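Local coordinates for carbonic anhydrase (Coccomyxa sp. PA, PDB 3UCJ), which probably catalyses the reversible hydration of carbon dioxide to hydrogencarbonate, as a zinc-dependent carbonic anhydrase of the beta class, at residues E64-R69 / E87-H92. Residues are numbered along the deposited sequence; the frame is centred on the assembly and turned at random.
Sequences EVFVQR and EYTVDH. With AZM (5-acetamido-1,3,4-thiadiazole-2-sulfonamide), chain I.
Phe66 and Thr89 meet where a strand faces a helix, and with Tyr88 they illustrate how one aromatic ring can serve both a hydrophobic interior and a ligand pocket. The Thr89 methyl, CG2, lies over one face of the Phe66 ring in a CH-pi contact, displaced toward the rim and 23° from the ring normal; the modelled spacing is tighter than carbons allow, so its exact value is doubtful. With chi1 of 55°, Thr89 turns OG1 back to its own helix, where the carbonyls of Cys85 and Leu86 hold it, and presents only the methyl to the ring. Phe66, its CG anti to the backbone N (chi1 -159°), reaches past the methyl to the edge of Tyr88, with CZ 3.9 Å from Tyr88 CD2. The two side chains cross at about a right angle.

Acetazolamide meets the two rings differently: its sulfonamide oxygen O1 lies near the plane of the Phe66 ring, 3.1 Å from Phe66 CE1, while thiadiazole C2 lies over one face of Tyr88. Tyr88 OH lies 3.0 Å from inhibitor N2, a close approach of the stacked groups, and hydrogen-bonds a glycerol probably carried over from crystallisation. Replacing Tyr88 by alanine would probably uncover one side of the thiadiazole and leave the Phe66 rim without its aromatic neighbour.

Gln38 completes this pocket, while Ala48 of the second subunit packs on Phe66, consistent with the beta-class pattern of active sites at subunit interfaces. Leu43 touches both Phe66 and Thr89, so helix 80-92 packs across strand 65-70 and its parallel neighbour 42-47.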
# COMPACT_ATOMS: atom_id res chain seq x y z
N GLU A 64 -4.40 -22.94 -16.98
CA GLU A 64 -5.73 -23.08 -16.40
C GLU A 64 -6.08 -22.23 -15.18
O GLU A 64 -7.27 -21.92 -14.96
CB GLU A 64 -5.94 -24.53 -15.99
CG GLU A 64 -5.87 -25.50 -17.19
CD GLU A 64 -6.41 -26.85 -16.76
OE1 GLU A 64 -5.69 -27.84 -16.86
OE2 GLU A 64 -7.56 -26.90 -16.25
N VAL A 65 -5.10 -21.90 -14.36
CA VAL A 65 -5.40 -21.12 -13.18
C VAL A 65 -4.36 -20.04 -12.91
O VAL A 65 -3.21 -20.32 -12.72
CB VAL A 65 -5.65 -22.04 -11.96
CG1 VAL A 65 -4.46 -22.83 -11.66
CG2 VAL A 65 -6.06 -21.25 -10.76
N PHE A 66 -4.84 -18.81 -12.93
CA PHE A 66 -4.09 -17.61 -12.61
C PHE A 66 -4.07 -17.52 -11.09
O PHE A 66 -5.06 -17.75 -10.47
CB PHE A 66 -4.83 -16.44 -13.19
CG PHE A 66 -4.01 -15.20 -13.40
CD1 PHE A 66 -3.48 -14.91 -14.62
CD2 PHE A 66 -3.86 -14.30 -12.40
CE1 PHE A 66 -2.80 -13.78 -14.83
CE2 PHE A 66 -3.17 -13.17 -12.61
CZ PHE A 66 -2.64 -12.90 -13.82
N VAL A 67 -2.94 -17.16 -10.51
CA VAL A 67 -2.75 -17.27 -9.08
C VAL A 67 -2.22 -16.03 -8.34
O VAL A 67 -1.25 -15.47 -8.72
CB VAL A 67 -1.83 -18.44 -8.77
CG1 VAL A 67 -1.49 -18.47 -7.33
CG2 VAL A 67 -2.45 -19.73 -9.21
N GLN A 68 -2.92 -15.64 -7.29
CA GLN A 68 -2.42 -14.75 -6.27
C GLN A 68 -2.21 -15.54 -4.98
O GLN A 68 -3.09 -16.22 -4.56
CB GLN A 68 -3.39 -13.61 -6.03
CG GLN A 68 -3.40 -13.02 -4.65
CD GLN A 68 -2.32 -11.99 -4.39
OE1 GLN A 68 -2.20 -11.50 -3.32
NE2 GLN A 68 -1.58 -11.66 -5.39
N ARG A 69 -1.05 -15.43 -4.36
CA ARG A 69 -0.88 -16.15 -3.09
C ARG A 69 -0.15 -15.17 -2.17
O ARG A 69 0.79 -14.53 -2.58
CB ARG A 69 0.02 -17.40 -3.30
CG ARG A 69 -0.85 -18.59 -3.84
CD ARG A 69 0.12 -19.73 -4.15
NE ARG A 69 0.72 -20.34 -2.92
CZ ARG A 69 1.46 -21.43 -2.93
NH1 ARG A 69 1.78 -22.07 -4.09
NH2 ARG A 69 1.96 -21.85 -1.81
N GLU A 87 -8.17 -7.51 -11.14
CA GLU A 87 -8.59 -6.63 -12.27
C GLU A 87 -8.13 -7.25 -13.62
O GLU A 87 -8.96 -7.39 -14.57
CB GLU A 87 -7.94 -5.26 -12.17
CG GLU A 87 -8.40 -4.33 -13.29
CD GLU A 87 -7.76 -2.94 -13.17
OE1 GLU A 87 -6.64 -2.83 -13.65
OE2 GLU A 87 -8.39 -1.96 -12.72
N TYR A 88 -6.88 -7.70 -13.71
CA TYR A 88 -6.39 -8.27 -14.97
C TYR A 88 -7.20 -9.53 -15.42
O TYR A 88 -7.59 -9.64 -16.61
CB TYR A 88 -4.87 -8.55 -14.95
CG TYR A 88 -4.45 -9.07 -16.32
CD1 TYR A 88 -4.50 -8.22 -17.42
CD2 TYR A 88 -4.08 -10.39 -16.48
CE1 TYR A 88 -4.15 -8.69 -18.73
CE2 TYR A 88 -3.69 -10.87 -17.76
CZ TYR A 88 -3.78 -9.97 -18.89
OH TYR A 88 -3.42 -10.48 -20.14
N THR A 89 -7.47 -10.43 -14.47
CA THR A 89 -8.15 -11.66 -14.75
C THR A 89 -9.62 -11.41 -15.10
O THR A 89 -10.10 -12.04 -16.06
CB THR A 89 -8.12 -12.74 -13.63
OG1 THR A 89 -8.63 -12.14 -12.44
CG2 THR A 89 -6.64 -13.24 -13.46
N VAL A 90 -10.29 -10.52 -14.37
CA VAL A 90 -11.73 -10.35 -14.58
C VAL A 90 -11.94 -9.52 -15.87
O VAL A 90 -12.82 -9.84 -16.71
CB VAL A 90 -12.42 -9.67 -13.37
CG1 VAL A 90 -13.82 -9.25 -13.69
CG2 VAL A 90 -12.43 -10.61 -12.09
N ASP A 91 -11.18 -8.44 -16.01
CA ASP A 91 -11.46 -7.48 -17.07
C ASP A 91 -10.83 -7.86 -18.41
O ASP A 91 -11.42 -7.57 -19.51
CB ASP A 91 -11.00 -6.10 -16.69
CG ASP A 91 -11.82 -5.48 -15.57
OD1 ASP A 91 -12.82 -6.06 -15.10
OD2 ASP A 91 -11.51 -4.33 -15.21
N HIS A 92 -9.65 -8.48 -18.40
CA HIS A 92 -8.96 -8.76 -19.63
C HIS A 92 -8.99 -10.20 -20.00
O HIS A 92 -9.32 -10.58 -21.13
CB HIS A 92 -7.52 -8.30 -19.54
CG HIS A 92 -7.37 -6.82 -19.49
ND1 HIS A 92 -7.12 -6.06 -20.60
CD2 HIS A 92 -7.36 -5.97 -18.44
CE1 HIS A 92 -6.98 -4.79 -20.25
NE2 HIS A 92 -7.13 -4.72 -18.94
C1 AZM I . 0.01 -10.47 -17.46
C2 AZM I . -0.92 -8.43 -18.38
C3 AZM I . -1.27 -6.15 -17.89
C4 AZM I . -1.91 -4.83 -18.21
N1 AZM I . 1.87 -12.42 -17.35
N2 AZM I . -0.80 -9.36 -19.30
N3 AZM I . -0.29 -10.65 -18.78
N4 AZM I . -1.32 -7.17 -18.75
O1 AZM I . -0.44 -12.79 -16.56
O2 AZM I . 0.92 -11.01 -15.37
O3 AZM I . -0.67 -6.25 -16.81
S1 AZM I . 0.62 -11.83 -16.60
S2 AZM I . -0.37 -8.92 -16.85